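Local coordinates for hypothetical protein (Legionella pneumophila subsp. pneumophila, PDB 2IM9) that is of unknown function but belongs to an N-acetylmuramoyl-L-alanine amidase-like family of the papain-like peptidase clan, and so may cleave cell-wall peptides or related amides, at residues A[172-177]-A[263-268]; A[249-254]-A[306-311]; A[37-42]-A[109-114]; A[31-36]-A[88-93]. All blocks are in the same frame, centred on the assembly; numbering follows the deposited sequence. Where two conformers were deposited one is given.

In the fold
Interactions 1 and 2 belong to the antiparallel sheet and adjoin each other, since strands 246-254 and 264-275 are neighbours and the Asp265 O to Arg251 N distance is 2.8 Å. Interactions 3 and 4 lie on the opposite side of the chain's centre, both on helix 27-45, with centres about 11 Å apart; the centres of interactions 1 and 3 are about 34 Å apart. All four are partly buried, none wholly core. In the sheet the bonds mostly rely on backbone groups: a carboxylate taking a peptide N-H in 172-177/263-268, a bulged pair plus an arginine-threonine bond in 249-254/306-311. On the helix, side chains do the work, with an outer ion pair in interaction 3 and a tyrosine-asparagine bond in interaction 4.

Interaction 1: residues A[172-177]-A[263-268]; sequences ALINKP and ELDISH
Glu263 and Ala172 carry this contact between two strands of the antiparallel sheet, 168-175 and 264-275, which are not paired with each other there: the closest CA atoms, those of Ala172 and Leu264, are 5.4 Å apart, yet the one direct hydrogen bond runs from backbone to side chain. Glu263 OE1 accepts from Leu173 N at 2.9 Å, and the N-H...O angle of 177° makes the bond almost straight. The donor arrives on the anti side of the carboxylate, tilted 34° from its plane. Glu263 CG is anti to the carbonyl carbon and the chain runs on extended; OE1 ends beside Leu173 N and Ala172 CA, while OE2 forms a salt bridge with Arg257. A water joins the same residues a second time, donating to Leu173 O and accepting from Glu263 N. Ala172 turns its methyl group to the other strand, where CB sits 3.6 Å from Leu264 C and 3.8 Å from Asp265 CB. That aspartate is held through OD2 by Ser217 and Ser138. On the side of Phe136, which both touch, Ile174 crosses Leu264 obliquely. The Ile174 CD1 methyl reaches to 3.4 Å from Glu263 O and 4.1 Å from Leu264 CD1.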
loop_
_atom_site.group_PDB
_atom_site.type_symbol
_atom_site.label_atom_id
_atom_site.label_comp_id
_atom_site.label_asym_id
_atom_site.label_seq_id
_atom_site.Cartn_x
_atom_site.Cartn_y
_atom_site.Cartn_z
ATOM N N ALA A 172 14.889 -3.601 7.926
ATOM C CA ALA A 172 15.189 -2.196 8.131
ATOM C C ALA A 172 14.844 -1.901 9.566
ATOM O O ALA A 172 13.849 -2.393 10.071
ATOM C CB ALA A 172 14.356 -1.342 7.211
ATOM N N LEU A 173 15.671 -1.089 10.217
ATOM C CA LEU A 173 15.362 -0.681 11.581
ATOM C C LEU A 173 14.535 0.599 11.505
ATOM O O LEU A 173 15.066 1.672 11.186
ATOM C CB LEU A 173 16.636 -0.472 12.391
ATOM C CG LEU A 173 16.369 -0.188 13.864
ATOM C CD1 LEU A 173 15.676 -1.365 14.524
ATOM C CD2 LEU A 173 17.680 0.125 14.554
ATOM N N ILE A 174 13.237 0.440 11.747
ATOM C CA ILE A 174 12.263 1.527 11.599
ATOM C C ILE A 174 12.169 2.243 12.926
ATOM O O ILE A 174 11.604 1.718 13.889
ATOM C CB ILE A 174 10.835 1.038 11.199
ATOM C CG1 ILE A 174 10.859 0.104 9.978
ATOM C CG2 ILE A 174 9.907 2.241 10.989
ATOM C CD1 ILE A 174 11.314 0.739 8.684
ATOM N N ASN A 175 12.722 3.444 12.970
ATOM C CA ASN A 175 12.819 4.215 14.207
ATOM C C ASN A 175 11.744 5.302 14.137
ATOM O O ASN A 175 11.972 6.360 13.540
ATOM C CB ASN A 175 14.230 4.829 14.283
ATOM C CG ASN A 175 14.495 5.568 15.596
ATOM O OD1 ASN A 175 13.597 6.179 16.165
ATOM N ND2 ASN A 175 15.760 5.536 16.059
ATOM N N LYS A 176 10.566 5.029 14.705
ATOM C CA LYS A 176 9.465 6.001 14.604
ATOM C C LYS A 176 9.795 7.357 15.242
ATOM O O LYS A 176 9.561 8.402 14.614
ATOM C CB LYS A 176 8.155 5.426 15.144
ATOM C CG LYS A 176 7.521 4.451 14.185
ATOM C CD LYS A 176 6.094 4.086 14.611
ATOM C CE LYS A 176 5.538 3.042 13.655
ATOM N NZ LYS A 176 4.209 2.487 14.089
ATOM N N PRO A 177 10.364 7.362 16.473
ATOM C CA PRO A 177 10.679 8.688 17.032
ATOM C C PRO A 177 11.619 9.525 16.168
ATOM O O PRO A 177 11.418 10.739 16.045
ATOM C CB PRO A 177 11.298 8.361 18.399
ATOM C CG PRO A 177 10.676 7.039 18.766
ATOM C CD PRO A 177 10.672 6.288 17.435
ATOM N N GLU A 263 15.911 4.235 8.420
ATOM C CA GLU A 263 16.044 3.223 7.366
ATOM C C GLU A 263 14.663 2.844 6.886
ATOM O O GLU A 263 13.678 2.979 7.628
ATOM C CB GLU A 263 16.714 1.962 7.908
ATOM C CG GLU A 263 18.124 2.169 8.369
ATOM C CD GLU A 263 18.784 0.865 8.791
ATOM O OE1 GLU A 263 18.097 -0.203 8.854
ATOM O OE2 GLU A 263 20.015 0.918 9.049
ATOM N N LEU A 264 14.589 2.353 5.654
ATOM C CA LEU A 264 13.328 1.890 5.110
ATOM C C LEU A 264 13.535 0.626 4.277
ATOM O O LEU A 264 14.674 0.301 3.883
ATOM C CB LEU A 264 12.689 2.994 4.261
ATOM C CG LEU A 264 11.189 2.880 3.945
ATOM C CD1 LEU A 264 10.320 2.623 5.204
ATOM C CD2 LEU A 264 10.758 4.156 3.240
ATOM N N ASP A 265 12.452 -0.098 4.024
ATOM C CA ASP A 265 12.557 -1.404 3.366
ATOM C C ASP A 265 11.701 -1.582 2.104
ATOM O O ASP A 265 12.000 -2.451 1.279
ATOM C CB ASP A 265 12.212 -2.528 4.360
ATOM C CG ASP A 265 10.979 -2.208 5.231
ATOM O OD1 ASP A 265 10.260 -1.209 4.948
ATOM O OD2 ASP A 265 10.749 -2.958 6.212
ATOM N N ILE A 266 10.621 -0.812 1.990
ATOM C CA ILE A 266 9.630 -0.991 0.914
ATOM C C ILE A 266 9.332 0.359 0.250
ATOM O O ILE A 266 9.007 1.336 0.945
ATOM C CB ILE A 266 8.317 -1.634 1.448
ATOM C CG1 ILE A 266 8.607 -2.987 2.128
ATOM C CG2 ILE A 266 7.267 -1.739 0.324
ATOM C CD1 ILE A 266 7.371 -3.574 2.768
ATOM N N SER A 267 9.429 0.417 -1.082
ATOM C CA SER A 267 9.416 1.708 -1.792
ATOM C C SER A 267 8.168 1.910 -2.649
ATOM O O SER A 267 7.847 3.051 -3.046
ATOM C CB SER A 267 10.666 1.831 -2.674
ATOM O OG SER A 267 10.789 0.710 -3.540
ATOM N N HIS A 268 7.447 0.824 -2.919
ATOM C CA HIS A 268 6.295 0.866 -3.819
ATOM C C HIS A 268 5.480 -0.423 -3.715
ATOM O O HIS A 268 5.963 -1.448 -3.215
ATOM C CB HIS A 268 6.779 1.058 -5.275
ATOM C CG HIS A 268 5.696 1.423 -6.237
ATOM N ND1 HIS A 268 5.560 0.822 -7.472
ATOM C CD2 HIS A 268 4.706 2.343 -6.155
ATOM C CE1 HIS A 268 4.517 1.344 -8.103
ATOM N NE2 HIS A 268 3.987 2.272 -7.327
HETATM O O HOH W 1 16.875 3.648 11.286
#

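Interaction 2: residues A[249-254]-A[306-311]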
loop_
_atom_site.group_PDB
_atom_site.type_symbol
_atom_site.label_atom_id
_atom_site.label_comp_id
_atom_site.label_asym_id
_atom_site.label_seq_id
_atom_site.Cartn_x
_atom_site.Cartn_y
_atom_site.Cartn_z
ATOM N N ILE A 249 7.639 -3.688 -3.550
ATOM C CA ILE A 249 8.978 -3.559 -4.096
ATOM C C ILE A 249 9.952 -3.347 -2.938
ATOM O O ILE A 249 9.774 -2.404 -2.167
ATOM C CB ILE A 249 9.059 -2.377 -5.109
ATOM C CG1 ILE A 249 8.040 -2.539 -6.257
ATOM C CG2 ILE A 249 10.504 -2.199 -5.600
ATOM C CD1 ILE A 249 8.094 -3.880 -7.000
ATOM N N ILE A 250 10.981 -4.199 -2.840
ATOM C CA ILE A 250 11.805 -4.302 -1.631
ATOM C C ILE A 250 13.214 -3.766 -1.828
ATOM O O ILE A 250 13.892 -4.126 -2.802
ATOM C CB ILE A 250 11.876 -5.793 -1.148
ATOM C CG1 ILE A 250 10.455 -6.388 -1.012
ATOM C CG2 ILE A 250 12.678 -5.913 0.163
ATOM C CD1 ILE A 250 9.489 -5.577 -0.136
ATOM N N ARG A 251 13.637 -2.916 -0.898
ATOM C CA ARG A 251 14.974 -2.350 -0.885
ATOM C C ARG A 251 15.598 -2.701 0.477
ATOM O O ARG A 251 15.397 -1.972 1.456
ATOM C CB ARG A 251 14.895 -0.842 -1.085
ATOM C CG ARG A 251 14.238 -0.422 -2.395
ATOM C CD ARG A 251 14.490 1.010 -2.722
ATOM N NE ARG A 251 13.563 1.512 -3.722
ATOM C CZ ARG A 251 13.857 2.499 -4.564
ATOM N NH1 ARG A 251 15.062 3.069 -4.522
ATOM N NH2 ARG A 251 12.947 2.923 -5.433
ATOM N N PRO A 252 16.353 -3.823 0.538
ATOM C CA PRO A 252 16.865 -4.373 1.804
ATOM C C PRO A 252 17.832 -3.461 2.532
ATOM O O PRO A 252 17.895 -3.509 3.761
ATOM C CB PRO A 252 17.613 -5.645 1.381
ATOM C CG PRO A 252 17.118 -5.953 0.022
ATOM C CD PRO A 252 16.719 -4.662 -0.615
ATOM N N ASN A 253 18.595 -2.660 1.807
ATOM C CA ASN A 253 19.618 -1.879 2.483
ATOM C C ASN A 253 19.491 -0.430 2.060
ATOM O O ASN A 253 20.301 0.080 1.251
ATOM C CB ASN A 253 21.021 -2.471 2.248
ATOM C CG ASN A 253 21.236 -3.784 3.013
ATOM O OD1 ASN A 253 21.335 -4.858 2.417
ATOM N ND2 ASN A 253 21.290 -3.698 4.342
ATOM N N TRP A 254 18.441 0.200 2.595
ATOM C CA TRP A 254 17.985 1.512 2.123
ATOM C C TRP A 254 18.080 2.529 3.241
ATOM O O TRP A 254 17.165 2.684 4.052
ATOM C CB TRP A 254 16.556 1.441 1.567
ATOM C CG TRP A 254 16.256 2.532 0.569
ATOM C CD1 TRP A 254 17.166 3.259 -0.164
ATOM C CD2 TRP A 254 14.962 3.013 0.185
ATOM N NE1 TRP A 254 16.514 4.160 -0.972
ATOM C CE2 TRP A 254 15.161 4.023 -0.789
ATOM C CE3 TRP A 254 13.653 2.684 0.564
ATOM C CZ2 TRP A 254 14.101 4.712 -1.384
ATOM C CZ3 TRP A 254 12.591 3.374 -0.031
ATOM C CH2 TRP A 254 12.826 4.373 -0.994
ATOM N N SER A 306 18.733 -0.511 -10.532
ATOM C CA SER A 306 18.792 0.220 -9.265
ATOM C C SER A 306 19.827 -0.359 -8.292
ATOM O O SER A 306 19.886 -1.573 -8.080
ATOM C CB SER A 306 17.413 0.232 -8.600
ATOM O OG SER A 306 17.509 0.695 -7.257
ATOM N N PRO A 307 20.646 0.503 -7.668
ATOM C CA PRO A 307 21.551 -0.036 -6.658
ATOM C C PRO A 307 20.825 -0.563 -5.408
ATOM O O PRO A 307 21.379 -1.401 -4.702
ATOM C CB PRO A 307 22.424 1.173 -6.293
ATOM C CG PRO A 307 21.596 2.350 -6.613
ATOM C CD PRO A 307 20.802 1.961 -7.829
ATOM N N THR A 308 19.604 -0.096 -5.147
ATOM C CA THR A 308 18.929 -0.414 -3.872
ATOM C C THR A 308 17.750 -1.381 -3.977
ATOM O O THR A 308 17.431 -2.058 -3.006
ATOM C CB THR A 308 18.438 0.863 -3.169
ATOM O OG1 THR A 308 17.618 1.610 -4.067
ATOM C CG2 THR A 308 19.641 1.729 -2.768
ATOM N N ILE A 309 17.091 -1.420 -5.130
ATOM C CA ILE A 309 15.961 -2.355 -5.305
ATOM C C ILE A 309 16.513 -3.758 -5.564
ATOM O O ILE A 309 17.318 -3.946 -6.468
ATOM C CB ILE A 309 15.025 -1.940 -6.457
ATOM C CG1 ILE A 309 14.498 -0.507 -6.254
ATOM C CG2 ILE A 309 13.853 -2.940 -6.579
ATOM C CD1 ILE A 309 13.817 0.080 -7.518
ATOM N N LYS A 310 16.093 -4.743 -4.774
ATOM C CA LYS A 310 16.663 -6.096 -4.898
ATOM C C LYS A 310 15.638 -7.203 -5.131
ATOM O O LYS A 310 16.020 -8.352 -5.377
ATOM C CB LYS A 310 17.512 -6.461 -3.670
ATOM C CG LYS A 310 18.780 -5.604 -3.487
ATOM C CD LYS A 310 19.783 -5.838 -4.608
ATOM C CE LYS A 310 20.966 -4.881 -4.514
ATOM N NZ LYS A 310 21.956 -5.154 -5.593
ATOM N N GLY A 311 14.352 -6.891 -5.001
ATOM C CA GLY A 311 13.340 -7.920 -5.297
ATOM C C GLY A 311 11.928 -7.576 -4.878
ATOM O O GLY A 311 11.595 -6.401 -4.664
HETATM O O HOH W 2 19.170 -2.142 -0.936
#
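Arg251 and Ile309 form the tight part of this contact, with the isoleucine laid over one face of the guanidinium. Ile309 CG1 is 3.4 Å from Arg251 NE, offset toward the rim of the flat group, and CD1 lies near NH2. The opposite face meets Trp254 CZ2, and Arg251 CD sits over the centre of the indole, which leaves the arginine between an aliphatic chain and an aromatic ring. The chain is extended from CG to NE, and NH1 beyond it donates to Thr308 OG1 at 3.0 Å, a bent bond (133°) whose acceptor is tilted from the guanidinium plane; NE is bound by Ser267. Ile249 CG2 packs on Ile309 CG2 at 3.6 Å, and Lys310 CB lies equally close, 3.6 Å, to CD of the buried Pro252. Toward solvent the contact is looser: the Lys310 amine reaches away from residues 249-254, and beside the exposed Asn253 a water bridges the two segments, accepting from Asn253 N and donating to Thr308 O. Ser306 OG takes the N-H groups of Thr308 and Ile309, which shapes the loop as an ST turn and ST motif. Ile250 N donates to Gly311 O at 2.9 Å and Ile250 O accepts from Lys310 N at 3.0 Å. Lys310 and Gly311 thus both face Ile250, a classic beta bulge where strand 311-317 joins strand 246-254 in the antiparallel sheet.

Interaction 3: residues A[37-42]-A[109-114]; sequences SIRKLY and NSLESF
Arg39 meets Leu111 with CA atoms 5.5 Å apart, and Tyr42 meets Ser110 at 5.9 Å, so helix 27-45 passes close to the first turn of helix 111-122, whose N-cap is Ser110. Tyr42 lays one ring face on the peptide between Asn109 and Ser110: Ser110 N stands 3.4 Å above the plane, over the ring centre. Phe114 CB approaches the edge of that ring, and Tyr42 OH is held by Leu105 O on helix 95-107. Deeper in, Ile38 divides its branches between two partners, CG2 lying 3.8 Å from Leu111 CD1 and CD1 lying 3.5 Å from Phe114 CE2; it crosses each at about a right angle. On the outer side Arg39, bent at chi2 (75°) and chi3 (80°), does not run out straight, and its guanidinium grips the carboxylate of Glu112 end-on: NH1 to Glu112 OE2 and NH2 to Glu112 OE1, both 2.9 Å. Both oxygens lie near the guanidinium plane, but the two planes are 35° apart, and OE2 is met from above the carboxylate plane. Leu111 packs against one guanidinium face. This chemistry implies a largely apolar interior, with Tyr42 OH satisfied by Leu105 O, and an outer ion pair whose strength solvent near Glu112 would probably temper.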
loop_
_atom_site.group_PDB
_atom_site.type_symbol
_atom_site.label_atom_id
_atom_site.label_comp_id
_atom_site.label_asym_id
_atom_site.label_seq_id
_atom_site.Cartn_x
_atom_site.Cartn_y
_atom_site.Cartn_z
ATOM N N SER A 37 -20.075 7.842 -6.149
ATOM C CA SER A 37 -19.438 6.871 -7.052
ATOM C C SER A 37 -19.386 5.450 -6.492
ATOM O O SER A 37 -19.620 4.473 -7.218
ATOM C CB SER A 37 -18.021 7.328 -7.405
ATOM O OG SER A 37 -18.065 8.526 -8.150
ATOM N N ILE A 38 -19.076 5.340 -5.207
ATOM C CA ILE A 38 -18.983 4.046 -4.527
ATOM C C ILE A 38 -20.361 3.394 -4.361
ATOM O O ILE A 38 -20.511 2.189 -4.601
ATOM C CB ILE A 38 -18.228 4.184 -3.193
ATOM C CG1 ILE A 38 -16.758 4.537 -3.505
ATOM C CG2 ILE A 38 -18.305 2.886 -2.394
ATOM C CD1 ILE A 38 -15.942 5.063 -2.296
ATOM N N ARG A 39 -21.362 4.188 -3.961
ATOM C CA ARG A 39 -22.732 3.691 -3.892
ATOM C C ARG A 39 -23.112 3.057 -5.224
ATOM O O ARG A 39 -23.644 1.944 -5.248
ATOM C CB ARG A 39 -23.714 4.818 -3.534
ATOM C CG ARG A 39 -25.165 4.392 -3.469
ATOM C CD ARG A 39 -25.407 3.599 -2.202
ATOM N NE ARG A 39 -25.573 4.471 -1.036
ATOM C CZ ARG A 39 -25.392 4.072 0.220
ATOM N NH1 ARG A 39 -25.594 4.919 1.216
ATOM N NH2 ARG A 39 -25.016 2.821 0.481
ATOM N N LYS A 40 -22.838 3.772 -6.324
ATOM C CA LYS A 40 -23.150 3.279 -7.672
ATOM C C LYS A 40 -22.357 2.047 -8.040
ATOM O O LYS A 40 -22.904 1.120 -8.649
ATOM C CB LYS A 40 -22.942 4.362 -8.742
ATOM C CG LYS A 40 -23.961 5.491 -8.683
ATOM C CD LYS A 40 -23.649 6.584 -9.699
ATOM C CE LYS A 40 -24.493 7.838 -9.438
ATOM N NZ LYS A 40 -24.571 8.725 -10.639
ATOM N N LEU A 41 -21.071 2.030 -7.682
ATOM C CA LEU A 41 -20.239 0.866 -7.956
ATOM C C LEU A 41 -20.881 -0.393 -7.393
ATOM O O LEU A 41 -21.015 -1.393 -8.103
ATOM C CB LEU A 41 -18.816 1.034 -7.400
ATOM C CG LEU A 41 -17.899 -0.184 -7.577
ATOM C CD1 LEU A 41 -17.658 -0.526 -9.061
ATOM C CD2 LEU A 41 -16.589 0.086 -6.876
ATOM N N TYR A 42 -21.304 -0.332 -6.129
ATOM C CA TYR A 42 -21.899 -1.503 -5.473
ATOM C C TYR A 42 -23.205 -1.946 -6.079
ATOM O O TYR A 42 -23.463 -3.143 -6.160
ATOM C CB TYR A 42 -22.025 -1.306 -3.969
ATOM C CG TYR A 42 -20.690 -1.487 -3.284
ATOM C CD1 TYR A 42 -19.988 -2.688 -3.405
ATOM C CD2 TYR A 42 -20.126 -0.460 -2.527
ATOM C CE1 TYR A 42 -18.744 -2.852 -2.790
ATOM C CE2 TYR A 42 -18.899 -0.617 -1.896
ATOM C CZ TYR A 42 -18.215 -1.815 -2.034
ATOM O OH TYR A 42 -16.996 -1.978 -1.421
ATOM N N ASN A 109 -19.468 -4.832 0.642
ATOM C CA ASN A 109 -20.631 -4.940 -0.243
ATOM C C ASN A 109 -21.458 -3.670 -0.339
ATOM O O ASN A 109 -22.541 -3.671 -0.932
ATOM C CB ASN A 109 -21.570 -6.041 0.245
ATOM C CG ASN A 109 -21.114 -7.416 -0.146
ATOM O OD1 ASN A 109 -21.043 -8.305 0.696
ATOM N ND2 ASN A 109 -20.823 -7.612 -1.429
ATOM N N SER A 110 -20.977 -2.595 0.273
ATOM C CA SER A 110 -21.765 -1.372 0.387
ATOM C C SER A 110 -20.847 -0.213 0.739
ATOM O O SER A 110 -19.754 -0.429 1.259
ATOM C CB SER A 110 -22.820 -1.535 1.490
ATOM O OG SER A 110 -22.219 -1.579 2.781
ATOM N N LEU A 111 -21.305 1.012 0.493
ATOM C CA LEU A 111 -20.536 2.196 0.904
ATOM C C LEU A 111 -20.222 2.143 2.408
ATOM O O LEU A 111 -19.097 2.446 2.834
ATOM C CB LEU A 111 -21.302 3.471 0.547
ATOM C CG LEU A 111 -20.763 4.783 1.104
ATOM C CD1 LEU A 111 -19.412 5.137 0.476
ATOM C CD2 LEU A 111 -21.774 5.917 0.896
ATOM N N GLU A 112 -21.213 1.745 3.212
ATOM C CA GLU A 112 -21.049 1.714 4.674
ATOM C C GLU A 112 -19.991 0.690 5.126
ATOM O O GLU A 112 -19.150 0.973 5.992
ATOM C CB GLU A 112 -22.398 1.412 5.342
ATOM C CG GLU A 112 -23.471 2.486 5.088
ATOM C CD GLU A 112 -24.267 2.365 3.759
ATOM O OE1 GLU A 112 -24.011 1.478 2.900
ATOM O OE2 GLU A 112 -25.178 3.211 3.581
ATOM N N SER A 113 -20.020 -0.498 4.531
ATOM C CA SER A 113 -19.059 -1.532 4.924
ATOM C C SER A 113 -17.682 -1.173 4.354
ATOM O O SER A 113 -16.669 -1.469 4.981
ATOM C CB SER A 113 -19.523 -2.942 4.510
ATOM O OG SER A 113 -19.827 -2.979 3.125
ATOM N N PHE A 114 -17.644 -0.528 3.180
ATOM C CA PHE A 114 -16.356 -0.039 2.626
ATOM C C PHE A 114 -15.687 0.942 3.596
ATOM O O PHE A 114 -14.476 0.866 3.861
ATOM C CB PHE A 114 -16.545 0.633 1.260
ATOM C CG PHE A 114 -15.437 1.604 0.903
ATOM C CD1 PHE A 114 -14.212 1.130 0.444
ATOM C CD2 PHE A 114 -15.606 2.975 1.066
ATOM C CE1 PHE A 114 -13.168 2.004 0.128
ATOM C CE2 PHE A 114 -14.564 3.859 0.742
ATOM C CZ PHE A 114 -13.355 3.358 0.264
#

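Interaction 4: residues A[31-36]-A[88-93]; sequences EEQANS and YRVDGF
Tyr88 and Ala34 centre a helix-against-loop contact, in which helix 27-45 lies on the irregular segment 88-93 that leads into helix 95-107. The nearest CA atoms, those of Ala34 and Arg89, are 5.2 Å apart. Ala34 CB comes to the edge of the tyrosine ring, 3.6 Å from Tyr88 CD1, and has Val90 CG1 as a further neighbour at 4.2 Å. Tyr88 CG lies between the backbone N and the carbonyl carbon (chi1 49°), and the ring crosses the Asn35 side chain at about a right angle. There Tyr88 OH donates to Asn35 OD1 at 2.6 Å, in the plane of the amide carbonyl and on a lone pair, with a C=O...O angle of 127°. Gln115 of helix 111-122 also bonds this hydroxyl, so the tyrosine ties the loop to helices 27-45 and 111-122, in a chain with an amidase-like family assignment. Glu31 contributes its aliphatic part, CG resting 3.7 Å from Tyr88 O, while its carboxylate forms a salt bridge with Arg87. At the exposed margin, Gln33 OE1 lies 3.7 Å from Asp91 CB and receives a hydrogen bond from a water that accepts in turn from Val90 N. Within the loop, Arg89 holds Asp91 side-on, NE to OD1 at 2.7 Å and NH2 to OD2 at 3.0 Å, both carboxylate oxygens lying close to the guanidinium plane.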
loop_
_atom_site.group_PDB
_atom_site.type_symbol
_atom_site.label_atom_id
_atom_site.label_comp_id
_atom_site.label_asym_id
_atom_site.label_seq_id
_atom_site.Cartn_x
_atom_site.Cartn_y
_atom_site.Cartn_z
ATOM N N GLU A 31 -14.985 13.703 -0.582
ATOM C CA GLU A 31 -15.614 12.518 0.001
ATOM C C GLU A 31 -17.047 12.333 -0.484
ATOM O O GLU A 31 -17.496 11.193 -0.692
ATOM C CB GLU A 31 -15.579 12.598 1.521
ATOM C CG GLU A 31 -14.171 12.469 2.119
ATOM C CD GLU A 31 -14.192 12.524 3.632
ATOM O OE1 GLU A 31 -15.288 12.736 4.210
ATOM O OE2 GLU A 31 -13.119 12.379 4.263
ATOM N N GLU A 32 -17.765 13.441 -0.667
ATOM C CA GLU A 32 -19.158 13.368 -1.124
ATOM C C GLU A 32 -19.234 12.805 -2.519
ATOM O O GLU A 32 -20.121 11.988 -2.815
ATOM C CB GLU A 32 -19.864 14.733 -1.074
ATOM C CG GLU A 32 -20.271 15.148 0.324
ATOM N N GLN A 33 -18.310 13.232 -3.379
ATOM C CA GLN A 33 -18.202 12.677 -4.736
ATOM C C GLN A 33 -17.935 11.178 -4.671
ATOM O O GLN A 33 -18.536 10.389 -5.425
ATOM C CB GLN A 33 -17.072 13.364 -5.524
ATOM C CG GLN A 33 -16.683 12.626 -6.824
ATOM C CD GLN A 33 -15.393 13.147 -7.492
ATOM O OE1 GLN A 33 -14.293 13.112 -6.920
ATOM N NE2 GLN A 33 -15.535 13.625 -8.727
ATOM N N ALA A 34 -17.017 10.783 -3.787
ATOM C CA ALA A 34 -16.695 9.358 -3.615
ATOM C C ALA A 34 -17.888 8.556 -3.111
ATOM O O ALA A 34 -18.090 7.421 -3.549
ATOM C CB ALA A 34 -15.511 9.184 -2.670
ATOM N N ASN A 35 -18.656 9.115 -2.168
ATOM C CA ASN A 35 -19.871 8.439 -1.686
ATOM C C ASN A 35 -20.822 8.109 -2.837
ATOM O O ASN A 35 -21.338 6.994 -2.921
ATOM C CB ASN A 35 -20.590 9.291 -0.628
ATOM C CG ASN A 35 -19.804 9.412 0.654
ATOM O OD1 ASN A 35 -18.928 8.594 0.939
ATOM N ND2 ASN A 35 -20.111 10.448 1.449
ATOM N N SER A 36 -21.027 9.067 -3.740
ATOM C CA SER A 36 -21.912 8.862 -4.878
ATOM C C SER A 36 -21.367 7.770 -5.809
ATOM O O SER A 36 -22.097 6.848 -6.161
ATOM C CB SER A 36 -22.167 10.199 -5.608
ATOM O OG SER A 36 -23.071 10.020 -6.679
ATOM N N TYR A 88 -11.165 9.112 2.058
ATOM C CA TYR A 88 -11.182 8.293 0.836
ATOM C C TYR A 88 -11.604 9.192 -0.334
ATOM O O TYR A 88 -12.200 10.262 -0.136
ATOM C CB TYR A 88 -12.148 7.106 0.954
ATOM C CG TYR A 88 -13.516 7.523 1.456
ATOM C CD1 TYR A 88 -14.528 7.899 0.560
ATOM C CD2 TYR A 88 -13.788 7.555 2.829
ATOM C CE1 TYR A 88 -15.790 8.304 1.015
ATOM C CE2 TYR A 88 -15.033 7.948 3.307
ATOM C CZ TYR A 88 -16.031 8.325 2.396
ATOM O OH TYR A 88 -17.260 8.715 2.874
ATOM N N ARG A 89 -11.252 8.776 -1.543
ATOM C CA ARG A 89 -11.556 9.564 -2.736
ATOM C C ARG A 89 -11.474 8.700 -3.974
ATOM O O ARG A 89 -10.873 7.615 -3.947
ATOM C CB ARG A 89 -10.583 10.746 -2.852
ATOM C CG ARG A 89 -9.137 10.334 -3.101
ATOM C CD ARG A 89 -8.171 11.442 -2.747
ATOM N NE ARG A 89 -8.395 12.663 -3.553
ATOM C CZ ARG A 89 -7.737 13.814 -3.383
ATOM N NH1 ARG A 89 -6.823 13.940 -2.431
ATOM N NH2 ARG A 89 -8.016 14.871 -4.164
ATOM N N VAL A 90 -12.059 9.179 -5.071
ATOM C CA VAL A 90 -11.999 8.420 -6.333
ATOM C C VAL A 90 -11.349 9.207 -7.462
ATOM O O VAL A 90 -11.331 8.740 -8.607
ATOM C CB VAL A 90 -13.399 7.956 -6.779
ATOM C CG1 VAL A 90 -13.953 6.919 -5.786
ATOM C CG2 VAL A 90 -14.350 9.159 -6.915
ATOM N N ASP A 91 -10.838 10.390 -7.150
ATOM C CA ASP A 91 -10.287 11.311 -8.155
ATOM C C ASP A 91 -8.751 11.273 -8.236
ATOM O O ASP A 91 -8.151 11.939 -9.076
ATOM C CB ASP A 91 -10.748 12.746 -7.867
ATOM C CG ASP A 91 -10.166 13.292 -6.575
ATOM O OD1 ASP A 91 -10.105 12.529 -5.591
ATOM O OD2 ASP A 91 -9.752 14.469 -6.535
ATOM N N GLY A 92 -8.114 10.503 -7.356
ATOM C CA GLY A 92 -6.648 10.459 -7.323
ATOM C C GLY A 92 -6.186 9.413 -6.329
ATOM O O GLY A 92 -6.912 9.116 -5.381
ATOM N N PHE A 93 -4.995 8.864 -6.562
ATOM C CA PHE A 93 -4.390 7.848 -5.700
ATOM C C PHE A 93 -2.886 7.994 -5.622
ATOM O O PHE A 93 -2.262 8.468 -6.579
ATOM C CB PHE A 93 -4.643 6.453 -6.277
ATOM C CG PHE A 93 -6.092 6.060 -6.310
ATOM C CD1 PHE A 93 -6.737 5.631 -5.157
ATOM C CD2 PHE A 93 -6.809 6.120 -7.510
ATOM C CE1 PHE A 93 -8.095 5.272 -5.182
ATOM C CE2 PHE A 93 -8.148 5.755 -7.554
ATOM C CZ PHE A 93 -8.795 5.322 -6.377
HETATM O O HOH W 3 -13.657 11.610 -4.774
#